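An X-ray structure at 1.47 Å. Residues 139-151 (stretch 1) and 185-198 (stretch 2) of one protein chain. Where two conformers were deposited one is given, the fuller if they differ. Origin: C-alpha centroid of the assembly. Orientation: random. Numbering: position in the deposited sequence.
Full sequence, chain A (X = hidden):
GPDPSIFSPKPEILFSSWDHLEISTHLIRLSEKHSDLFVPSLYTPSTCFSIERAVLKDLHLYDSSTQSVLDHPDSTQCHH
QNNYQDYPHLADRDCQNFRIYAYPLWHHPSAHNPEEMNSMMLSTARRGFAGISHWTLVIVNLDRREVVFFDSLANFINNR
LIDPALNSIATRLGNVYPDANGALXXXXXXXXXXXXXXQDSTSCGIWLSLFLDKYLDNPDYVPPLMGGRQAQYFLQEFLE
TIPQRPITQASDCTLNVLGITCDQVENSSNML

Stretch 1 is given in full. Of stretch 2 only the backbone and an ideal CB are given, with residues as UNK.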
ATOM      1  N   ILE A 139       3.885   2.089  -2.674  1.00 17.06           N
ATOM      2  CA  ILE A 139       3.096   2.450  -3.836  1.00 17.26           C
ATOM      3  C   ILE A 139       3.855   2.018  -5.101  1.00 17.46           C
ATOM      4  O   ILE A 139       5.040   2.357  -5.282  1.00 19.38           O
ATOM      5  CB  ILE A 139       2.896   3.987  -3.922  1.00 18.36           C
ATOM      6  CG1 ILE A 139       2.238   4.539  -2.654  1.00 19.02           C
ATOM      7  CG2 ILE A 139       2.068   4.331  -5.224  1.00 20.39           C
ATOM      8  CD1 ILE A 139       2.259   6.062  -2.574  1.00 18.95           C
ATOM      9  N   VAL A 140       3.182   1.318  -6.008  1.00 17.53           N
ATOM     10  CA  VAL A 140       3.719   1.025  -7.340  1.00 17.93           C
ATOM     11  C   VAL A 140       2.974   1.931  -8.295  1.00 19.06           C
ATOM     12  O   VAL A 140       1.734   1.889  -8.378  1.00 19.58           O
ATOM     13  CB  VAL A 140       3.540  -0.462  -7.707  1.00 19.92           C
ATOM     14  CG1 VAL A 140       3.901  -0.703  -9.182  1.00 21.10           C
ATOM     15  CG2 VAL A 140       4.392  -1.320  -6.770  1.00 21.33           C
ATOM     16  N   ASN A 141       3.720   2.770  -9.015  1.00 19.40           N
ATOM     17  CA  ASN A 141       3.132   3.690  -9.989  1.00 20.14           C
ATOM     18  C   ASN A 141       3.638   3.279 -11.357  1.00 20.70           C
ATOM     19  O   ASN A 141       4.833   3.455 -11.680  1.00 21.94           O
ATOM     20  CB  ASN A 141       3.477   5.154  -9.656  1.00 22.32           C
ATOM     21  CG  ASN A 141       2.777   6.152 -10.539  1.00 24.00           C
ATOM     22  OD1 ASN A 141       2.620   5.936 -11.746  1.00 24.99           O
ATOM     23  ND2 ASN A 141       2.369   7.277  -9.965  1.00 26.11           N
ATOM     24  N   LEU A 142       2.765   2.670 -12.157  1.00 21.62           N
ATOM     25  CA  LEU A 142       3.209   2.150 -13.446  1.00 22.98           C
ATOM     26  C   LEU A 142       3.524   3.273 -14.445  1.00 25.70           C
ATOM     27  O   LEU A 142       4.388   3.112 -15.335  1.00 26.78           O
ATOM     28  CB  LEU A 142       2.130   1.214 -14.050  1.00 23.10           C
ATOM     29  CG  LEU A 142       1.727  -0.043 -13.237  1.00 22.85           C
ATOM     30  CD1 LEU A 142       0.619  -0.788 -13.962  1.00 23.54           C
ATOM     31  CD2 LEU A 142       2.943  -0.964 -13.029  1.00 22.39           C
ATOM     32  N   ASP A 143       2.821   4.399 -14.327  1.00 26.11           N
ATOM     33  CA  ASP A 143       3.010   5.505 -15.267  1.00 29.36           C
ATOM     34  C   ASP A 143       4.360   6.171 -15.043  1.00 29.07           C
ATOM     35  O   ASP A 143       5.054   6.529 -16.003  1.00 31.08           O
ATOM     36  CB  ASP A 143       1.886   6.551 -15.124  1.00 33.39           C
ATOM     37  CG  ASP A 143       0.580   6.112 -15.768  1.00 37.86           C
ATOM     38  OD1 ASP A 143       0.590   5.542 -16.899  1.00 40.47           O
ATOM     39  OD2 ASP A 143      -0.469   6.355 -15.149  1.00 40.57           O
ATOM     40  N   ARG A 144       4.755   6.276 -13.776  1.00 25.91           N
ATOM     41  CA  ARG A 144       6.000   6.958 -13.416  1.00 24.32           C
ATOM     42  C   ARG A 144       7.172   5.993 -13.261  1.00 24.47           C
ATOM     43  O   ARG A 144       8.326   6.434 -13.083  1.00 24.11           O
ATOM     44  CB  ARG A 144       5.822   7.809 -12.137  1.00 24.80           C
ATOM     45  CG  ARG A 144       5.001   9.067 -12.408  1.00 27.11           C
ATOM     46  CD  ARG A 144       4.595   9.755 -11.146  1.00 28.97           C
ATOM     47  NE  ARG A 144       5.733  10.276 -10.406  1.00 30.24           N
ATOM     48  CZ  ARG A 144       6.216  11.519 -10.512  1.00 32.09           C
ATOM     49  NH1 ARG A 144       5.711  12.377 -11.384  1.00 33.38           N
ATOM     50  NH2 ARG A 144       7.216  11.903  -9.731  1.00 32.89           N
ATOM     51  N   ARG A 145       6.896   4.693 -13.383  1.00 23.81           N
ATOM     52  CA  ARG A 145       7.921   3.623 -13.236  1.00 23.66           C
ATOM     53  C   ARG A 145       8.672   3.828 -11.921  1.00 22.01           C
ATOM     54  O   ARG A 145       9.934   3.933 -11.876  1.00 23.51           O
ATOM     55  CB  ARG A 145       8.883   3.555 -14.418  1.00 23.11           C
ATOM     56  CG  ARG A 145       8.144   3.299 -15.706  1.00 22.83           C
ATOM     57  CD  ARG A 145       9.173   3.102 -16.858  1.00 24.16           C
ATOM     58  NE  ARG A 145       9.726   1.767 -16.928  1.00 23.13           N
ATOM     59  CZ  ARG A 145      10.955   1.432 -16.569  1.00 24.54           C
ATOM     60  NH1 ARG A 145      11.754   2.300 -15.937  1.00 26.66           N
ATOM     61  NH2 ARG A 145      11.368   0.175 -16.777  1.00 24.39           N
ATOM     62  N   GLU A 146       7.902   3.877 -10.835  1.00 20.78           N
ATOM     63  CA  GLU A 146       8.508   4.084  -9.531  1.00 20.36           C
ATOM     64  C   GLU A 146       7.858   3.202  -8.498  1.00 19.33           C
ATOM     65  O   GLU A 146       6.652   2.878  -8.579  1.00 20.02           O
ATOM     66  CB  GLU A 146       8.429   5.568  -9.113  1.00 20.89           C
ATOM     67  CG  GLU A 146       7.028   6.098  -8.872  1.00 22.41           C
ATOM     68  CD  GLU A 146       6.943   7.630  -8.662  1.00 24.51           C
ATOM     69  OE1 GLU A 146       7.857   8.351  -9.104  1.00 26.78           O
ATOM     70  OE2 GLU A 146       5.981   8.142  -8.007  1.00 25.69           O
ATOM     71  N   VAL A 147       8.661   2.864  -7.497  1.00 18.85           N
ATOM     72  CA  VAL A 147       8.197   2.212  -6.269  1.00 18.14           C
ATOM     73  C   VAL A 147       8.482   3.176  -5.144  1.00 17.69           C
ATOM     74  O   VAL A 147       9.643   3.495  -4.863  1.00 21.12           O
ATOM     75  CB  VAL A 147       8.927   0.838  -6.052  1.00 18.99           C
ATOM     76  CG1 VAL A 147       8.427   0.144  -4.757  1.00 19.75           C
ATOM     77  CG2 VAL A 147       8.781  -0.080  -7.272  1.00 19.75           C
ATOM     78  N   VAL A 148       7.408   3.708  -4.555  1.00 16.85           N
ATOM     79  CA  VAL A 148       7.532   4.661  -3.469  1.00 17.72           C
ATOM     80  C   VAL A 148       7.270   3.989  -2.125  1.00 18.61           C
ATOM     81  O   VAL A 148       6.270   3.294  -1.956  1.00 21.31           O
ATOM     82  CB  VAL A 148       6.512   5.830  -3.671  1.00 18.69           C
ATOM     83  CG1 VAL A 148       6.545   6.820  -2.469  1.00 21.53           C
ATOM     84  CG2 VAL A 148       6.860   6.538  -4.993  1.00 23.02           C
ATOM     85  N   PHE A 149       8.178   4.189  -1.184  1.00 17.69           N
ATOM     86  CA  PHE A 149       8.005   3.642   0.151  1.00 17.72           C
ATOM     87  C   PHE A 149       7.856   4.782   1.156  1.00 17.41           C
ATOM     88  O   PHE A 149       8.741   5.671   1.267  1.00 18.81           O
ATOM     89  CB  PHE A 149       9.254   2.816   0.523  1.00 17.52           C
ATOM     90  CG  PHE A 149       9.253   2.330   1.941  1.00 17.47           C
ATOM     91  CD1 PHE A 149       8.298   1.424   2.377  1.00 17.53           C
ATOM     92  CD2 PHE A 149      10.198   2.778   2.831  1.00 19.01           C
ATOM     93  CE1 PHE A 149       8.308   0.955   3.682  1.00 18.30           C
ATOM     94  CE2 PHE A 149      10.212   2.308   4.121  1.00 18.05           C
ATOM     95  CZ  PHE A 149       9.270   1.423   4.551  1.00 18.26           C
ATOM     96  N   PHE A 150       6.738   4.766   1.874  1.00 17.06           N
ATOM     97  CA  PHE A 150       6.474   5.763   2.911  1.00 16.56           C
ATOM     98  C   PHE A 150       6.449   5.164   4.294  1.00 17.87           C
ATOM     99  O   PHE A 150       5.696   4.246   4.559  1.00 18.61           O
ATOM    100  CB  PHE A 150       5.119   6.452   2.636  1.00 17.62           C
ATOM    101  CG  PHE A 150       4.715   7.432   3.698  1.00 18.69           C
ATOM    102  CD1 PHE A 150       4.058   6.992   4.848  1.00 18.91           C
ATOM    103  CD2 PHE A 150       5.007   8.793   3.576  1.00 18.44           C
ATOM    104  CE1 PHE A 150       3.717   7.896   5.849  1.00 18.91           C
ATOM    105  CE2 PHE A 150       4.651   9.695   4.597  1.00 20.26           C
ATOM    106  CZ  PHE A 150       3.996   9.240   5.699  1.00 20.12           C
ATOM    107  N   ASP A 151       7.312   5.680   5.173  1.00 18.76           N
ATOM    108  CA  ASP A 151       7.368   5.315   6.583  1.00 19.61           C
ATOM    109  C   ASP A 151       7.450   6.615   7.343  1.00 17.99           C
ATOM    110  O   ASP A 151       8.460   7.344   7.233  1.00 19.08           O
ATOM    111  CB  ASP A 151       8.621   4.489   6.829  1.00 20.34           C
ATOM    112  CG  ASP A 151       8.822   4.150   8.290  1.00 21.07           C
ATOM    113  OD1 ASP A 151       7.934   4.447   9.117  1.00 22.65           O
ATOM    114  OD2 ASP A 151       9.871   3.601   8.605  1.00 23.29           O
ATOM    115  N   UNK A 185      14.936  -1.170 -17.671  1.00 24.44           N
ATOM    116  CA  UNK A 185      15.606  -0.666 -16.464  1.00 25.11           C
ATOM    117  C   UNK A 185      14.718  -0.820 -15.236  1.00 23.68           C
ATOM    118  O   UNK A 185      13.499  -0.721 -15.329  1.00 24.16           O
ATOM    119  CB  UNK A 185      15.996   0.803 -16.642  1.00 25.11           C
ATOM    120  N   UNK A 186      15.313  -1.007 -14.048  1.00 22.71           N
ATOM    121  CA  UNK A 186      14.466  -1.091 -12.859  1.00 22.26           C
ATOM    122  C   UNK A 186      13.644   0.174 -12.650  1.00 21.87           C
ATOM    123  O   UNK A 186      14.113   1.273 -12.980  1.00 22.88           O
ATOM    124  CB  UNK A 186      15.324  -1.359 -11.621  1.00 22.26           C
ATOM    125  N   UNK A 187      12.446   0.035 -12.103  1.00 19.73           N
ATOM    126  CA  UNK A 187      11.724   1.215 -11.636  1.00 21.41           C
ATOM    127  C   UNK A 187      12.614   1.925 -10.603  1.00 21.02           C
ATOM    128  O   UNK A 187      13.427   1.291  -9.880  1.00 22.01           O
ATOM    129  CB  UNK A 187      10.366   0.839 -11.041  1.00 21.41           C
ATOM    130  N   UNK A 188      12.458   3.248 -10.472  1.00 21.76           N
ATOM    131  CA  UNK A 188      13.185   3.948  -9.405  1.00 22.84           C
ATOM    132  C   UNK A 188      12.538   3.669  -8.063  1.00 20.56           C
ATOM    133  O   UNK A 188      11.311   3.623  -7.989  1.00 21.53           O
ATOM    134  CB  UNK A 188      13.227   5.455  -9.668  1.00 22.84           C
ATOM    135  N   UNK A 189      13.338   3.428  -7.027  1.00 19.97           N
ATOM    136  CA  UNK A 189      12.850   3.294  -5.655  1.00 20.39           C
ATOM    137  C   UNK A 189      13.038   4.615  -4.932  1.00 20.60           C
ATOM    138  O   UNK A 189      14.152   5.166  -4.848  1.00 23.24           O
ATOM    139  CB  UNK A 189      13.573   2.165  -4.917  1.00 20.39           C
ATOM    140  N   UNK A 190      11.962   5.106  -4.325  1.00 20.33           N
ATOM    141  CA  UNK A 190      12.007   6.364  -3.576  1.00 20.42           C
ATOM    142  C   UNK A 190      11.522   6.107  -2.132  1.00 19.90           C
ATOM    143  O   UNK A 190      10.340   5.853  -1.912  1.00 21.41           O
ATOM    144  CB  UNK A 190      11.151   7.433  -4.258  1.00 20.42           C
ATOM    145  N   UNK A 191      12.434   6.140  -1.166  1.00 20.02           N
ATOM    146  CA  UNK A 191      12.059   6.027   0.237  1.00 21.11           C
ATOM    147  C   UNK A 191      11.939   7.490   0.681  1.00 21.63           C
ATOM    148  O   UNK A 191      12.929   8.141   1.053  1.00 23.75           O
ATOM    149  CB  UNK A 191      13.067   5.228   1.065  1.00 21.11           C
ATOM    150  N   UNK A 192      10.705   8.016   0.681  1.00 21.76           N
ATOM    151  CA  UNK A 192      10.516   9.467   0.617  0.74 21.88           C
ATOM    152  C   UNK A 192      10.712  10.197   1.937  1.00 21.95           C
ATOM    153  O   UNK A 192      11.035  11.389   1.929  1.00 23.85           O
ATOM    154  CB  UNK A 192       9.110   9.769   0.095  0.74 21.88           C
ATOM    155  N   UNK A 193      10.534   9.523   3.078  1.00 21.19           N
ATOM    156  CA  UNK A 193      10.712  10.184   4.390  1.00 22.23           C
ATOM    157  C   UNK A 193      12.134   9.922   4.892  1.00 24.90           C
ATOM    158  O   UNK A 193      12.507   8.765   5.185  1.00 24.71           O
ATOM    159  CB  UNK A 193       9.684   9.682   5.406  1.00 22.23           C
ATOM    160  N   UNK A 194      12.932  10.984   4.994  1.00 26.04           N
ATOM    161  CA  UNK A 194      14.304  10.831   5.441  1.00 29.19           C
ATOM    162  C   UNK A 194      14.436  11.146   6.911  1.00 30.60           C
ATOM    163  O   UNK A 194      15.364  10.671   7.555  1.00 32.86           O
ATOM    164  CB  UNK A 194      15.238  11.727   4.625  1.00 29.19           C
ATOM    165  N   UNK A 195      13.545  11.990   7.431  1.00 30.11           N
ATOM    166  CA  UNK A 195      13.545  12.419   8.832  1.00 32.73           C
ATOM    167  C   UNK A 195      12.170  12.078   9.373  1.00 30.10           C
ATOM    168  O   UNK A 195      11.166  12.400   8.754  1.00 30.30           O
ATOM    169  CB  UNK A 195      13.862  13.908   8.985  1.00 32.73           C
ATOM    170  N   UNK A 196      12.095  11.437  10.543  1.00 28.24           N
ATOM    171  CA  UNK A 196      10.760  11.059  11.044  1.00 27.70           C
ATOM    172  C   UNK A 196       9.821  12.242  11.169  1.00 28.61           C
ATOM    173  O   UNK A 196      10.213  13.309  11.669  1.00 30.68           O
ATOM    174  CB  UNK A 196      10.884  10.373  12.406  1.00 27.70           C
ATOM    175  N   UNK A 197       8.592  12.047  10.721  1.00 27.86           N
ATOM    176  CA  UNK A 197       7.519  13.020  10.904  1.00 29.90           C
ATOM    177  C   UNK A 197       6.541  12.608  12.022  1.00 31.06           C
ATOM    178  O   UNK A 197       5.887  13.456  12.596  1.00 34.15           O
ATOM    179  CB  UNK A 197       6.759  13.201   9.589  1.00 29.90           C
ATOM    180  N   UNK A 198       6.431  11.317  12.321  1.00 31.12           N
ATOM    181  CA  UNK A 198       5.478  10.817  13.315  1.00 30.85           C
ATOM    182  C   UNK A 198       6.064  11.058  14.683  1.00 32.96           C
ATOM    183  O   UNK A 198       7.257  10.861  14.867  1.00 34.01           O
ATOM    184  CB  UNK A 198       5.164   9.334  13.107  1.00 30.85           C
TER

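Positions 188–191 form a strand parallel to strand 146–150 (15° between directions, axes 4.7 Å apart at closest approach), so CA-to-CB bonds alternate between the face carrying Glu 146 and Val 148 and the face carrying Val 147 and Phe 149.

At position 185 the bond points sideways, and the ideal CB lies 4.6 Å from Arg 145 NH1. A small polar residue or an acceptor would suit. It is Ser 185: Arg 145 NH2 donates to Ser 185 O (2.7 Å, 152°), and Arg 145 NH1 makes a weak hydrogen bond to Ser 185 OG (3.2 Å, 134°).

Position 186 points away, with nothing of stretch 1 within 5.5 Å of its ideal CB. Its phi/psi of -60/147 permits proline among many others, and Pro 186 is found.

Position 187 points sideways, its ideal CB a tight 3.2 Å from Arg 145 O and 4.2 Å from Val 147 CG2. Val 140 and Leu 142 offer apolar carbons beyond, so a long aliphatic or aromatic side chain fits. Phe 187 (chi1 m) lays its ring against Arg 145, whose CA sits 3.5 Å from the ring centroid of Phe 187 and 5° off the normal. The ring edge meets Leu 142 and Val 140.

Position 188 lies on the Glu 146 face, its ideal CB 4.8 Å from Glu 146 CB; a beta-branched or other aliphatic residue would suit. In Ile 188, CG2 packs on Glu 146 CB at 3.5 Å while the end leads away.

Position 189 shares the face of Val 147; strand angles of -98/128 favour beta-branched residues. Val 189 makes a loose contact, CG2 to Val 147 CB at 4.5 Å.

Position 190 returns to the face with the Glu 146 carboxylate, its ideal CB 4.4 Å from Val 148 CG2. A long cationic chain, or a long polar donor, could reach the acid. Lys 190, extended beyond chi1, forms a salt bridge from NZ to Glu 146 OE1 (2.9 Å). The acid also bridges Arg 144, tempering the proximity of Lys 190 NZ to Arg 144 NH2 (3.5 Å); a water bonds all three side chains.

At 191 the ideal CB is 4.2 Å from Phe 149 CD2, suiting any chain with methylenes or an apolar surface. Lys 191 places CE 3.7 Å from Phe 149 CD2.

Position 192 points sideways near Val 148 and Phe 150: a modest aliphatic fits. Val 192 CG1 meets Val 148 CG1 (3.8 Å).

Position 193 points toward stretch 1 and the Phe 150 ring; an aliphatic suits. Ile 193 CD1 reaches Phe 150 CE2 (3.6 Å).

Positions 194 and 195 point away and 196 sideways, none with stretch 1 within 5.5 Å of its ideal CB, so most residues would do, 196 (-56/136) admitting proline; they are Lys 194, Thr 195 and Pro 196. Position 197 points toward stretch 1, favouring a long apolar chain; Ile 197 CD1 touches Phe 150 CZ (3.9 Å). Position 198 also points toward stretch 1, but none lies within 5.5 Å of its ideal CB, leaving the choice open; Gln 198 makes no contact with stretch 1.

Stretch 2 185-198: SPFIVKKVIKTPIQ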
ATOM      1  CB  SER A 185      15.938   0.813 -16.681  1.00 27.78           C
ATOM      2  OG  SER A 185      14.764   1.594 -16.906  1.00 27.76           O
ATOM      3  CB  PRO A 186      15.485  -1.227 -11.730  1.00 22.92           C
ATOM      4  CG  PRO A 186      16.647  -1.922 -12.355  1.00 24.09           C
ATOM      5  CD  PRO A 186      16.714  -1.352 -13.746  1.00 23.15           C
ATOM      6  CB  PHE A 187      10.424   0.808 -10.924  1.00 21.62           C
ATOM      7  CG  PHE A 187       9.289   0.470 -11.844  1.00 19.75           C
ATOM      8  CD1 PHE A 187       9.482   0.157 -13.179  1.00 19.87           C
ATOM      9  CD2 PHE A 187       7.995   0.502 -11.360  1.00 20.43           C
ATOM     10  CE1 PHE A 187       8.391  -0.161 -13.976  1.00 20.77           C
ATOM     11  CE2 PHE A 187       6.927   0.196 -12.148  1.00 21.25           C
ATOM     12  CZ  PHE A 187       7.119  -0.114 -13.482  1.00 20.75           C
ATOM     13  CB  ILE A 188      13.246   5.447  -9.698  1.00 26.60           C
ATOM     14  CG1 ILE A 188      14.122   6.157  -8.689  1.00 28.79           C
ATOM     15  CG2 ILE A 188      11.830   6.071  -9.714  1.00 30.03           C
ATOM     16  CD1 ILE A 188      14.406   7.578  -9.076  1.00 33.22           C
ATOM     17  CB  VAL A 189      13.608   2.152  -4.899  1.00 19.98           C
ATOM     18  CG1 VAL A 189      13.162   2.079  -3.388  1.00 20.46           C
ATOM     19  CG2 VAL A 189      13.392   0.801  -5.610  1.00 21.45           C
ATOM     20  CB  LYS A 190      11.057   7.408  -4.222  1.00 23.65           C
ATOM     21  CG  LYS A 190      11.422   7.793  -5.669  1.00 25.00           C
ATOM     22  CD  LYS A 190      10.430   8.802  -6.262  1.00 27.69           C
ATOM     23  CE  LYS A 190      10.931   9.285  -7.622  1.00 31.87           C
ATOM     24  NZ  LYS A 190       9.923  10.165  -8.340  1.00 33.82           N
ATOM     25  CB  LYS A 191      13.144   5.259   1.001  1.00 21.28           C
ATOM     26  CG  LYS A 191      13.278   3.783   0.455  1.00 22.55           C
ATOM     27  CD  LYS A 191      14.349   2.989   1.230  1.00 23.52           C
ATOM     28  CE  LYS A 191      13.898   2.535   2.634  1.00 24.22           C
ATOM     29  NZ  LYS A 191      15.028   1.886   3.385  1.00 26.22           N
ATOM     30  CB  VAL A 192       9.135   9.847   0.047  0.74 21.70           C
ATOM     31  CG1 VAL A 192       9.106   9.457  -1.450  0.74 23.32           C
ATOM     32  CG2 VAL A 192       8.004   9.187   0.845  0.74 19.27           C
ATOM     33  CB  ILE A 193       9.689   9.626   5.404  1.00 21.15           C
ATOM     34  CG1 ILE A 193       8.280   9.758   4.854  1.00 22.39           C
ATOM     35  CG2 ILE A 193       9.823  10.293   6.775  1.00 21.76           C
ATOM     36  CD1 ILE A 193       7.971  11.165   4.362  1.00 24.82           C
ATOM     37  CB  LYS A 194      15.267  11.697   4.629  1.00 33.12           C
ATOM     38  CG  LYS A 194      15.211  11.508   3.130  1.00 35.30           C
ATOM     39  CD  LYS A 194      15.081  10.034   2.665  1.00 39.73           C
ATOM     40  CE  LYS A 194      16.233   9.081   3.066  1.00 43.80           C
ATOM     41  NZ  LYS A 194      16.208   7.777   2.243  1.00 44.24           N
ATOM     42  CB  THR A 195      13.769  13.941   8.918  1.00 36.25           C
ATOM     43  OG1 THR A 195      15.083  14.247   8.425  1.00 40.82           O
ATOM     44  CG2 THR A 195      13.672  14.430  10.361  1.00 37.94           C
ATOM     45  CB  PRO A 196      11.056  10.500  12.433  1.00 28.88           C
ATOM     46  CG  PRO A 196      12.510  10.011  12.322  1.00 29.11           C
ATOM     47  CD  PRO A 196      13.187  10.939  11.395  1.00 28.18           C
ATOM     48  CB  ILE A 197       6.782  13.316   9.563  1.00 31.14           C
ATOM     49  CG1 ILE A 197       6.133  12.072   9.011  1.00 30.91           C
ATOM     50  CG2 ILE A 197       7.751  13.900   8.535  1.00 32.94           C
ATOM     51  CD1 ILE A 197       5.584  12.290   7.600  1.00 32.16           C
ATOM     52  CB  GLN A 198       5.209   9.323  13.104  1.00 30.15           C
ATOM     53  CG  GLN A 198       4.414   8.618  14.219  1.00 28.44           C
ATOM     54  CD  GLN A 198       4.247   7.154  13.918  1.00 30.32           C
ATOM     55  OE1 GLN A 198       4.371   6.744  12.759  1.00 32.20           O
ATOM     56  NE2 GLN A 198       4.000   6.352  14.922  1.00 29.74           N
TER
HETATM   57  O   HOH W   1       7.101  10.538  -7.008  1.00 27.94           O
HETATM   58  O   HOH W   2       9.694   6.741   3.542  1.00 18.65           O
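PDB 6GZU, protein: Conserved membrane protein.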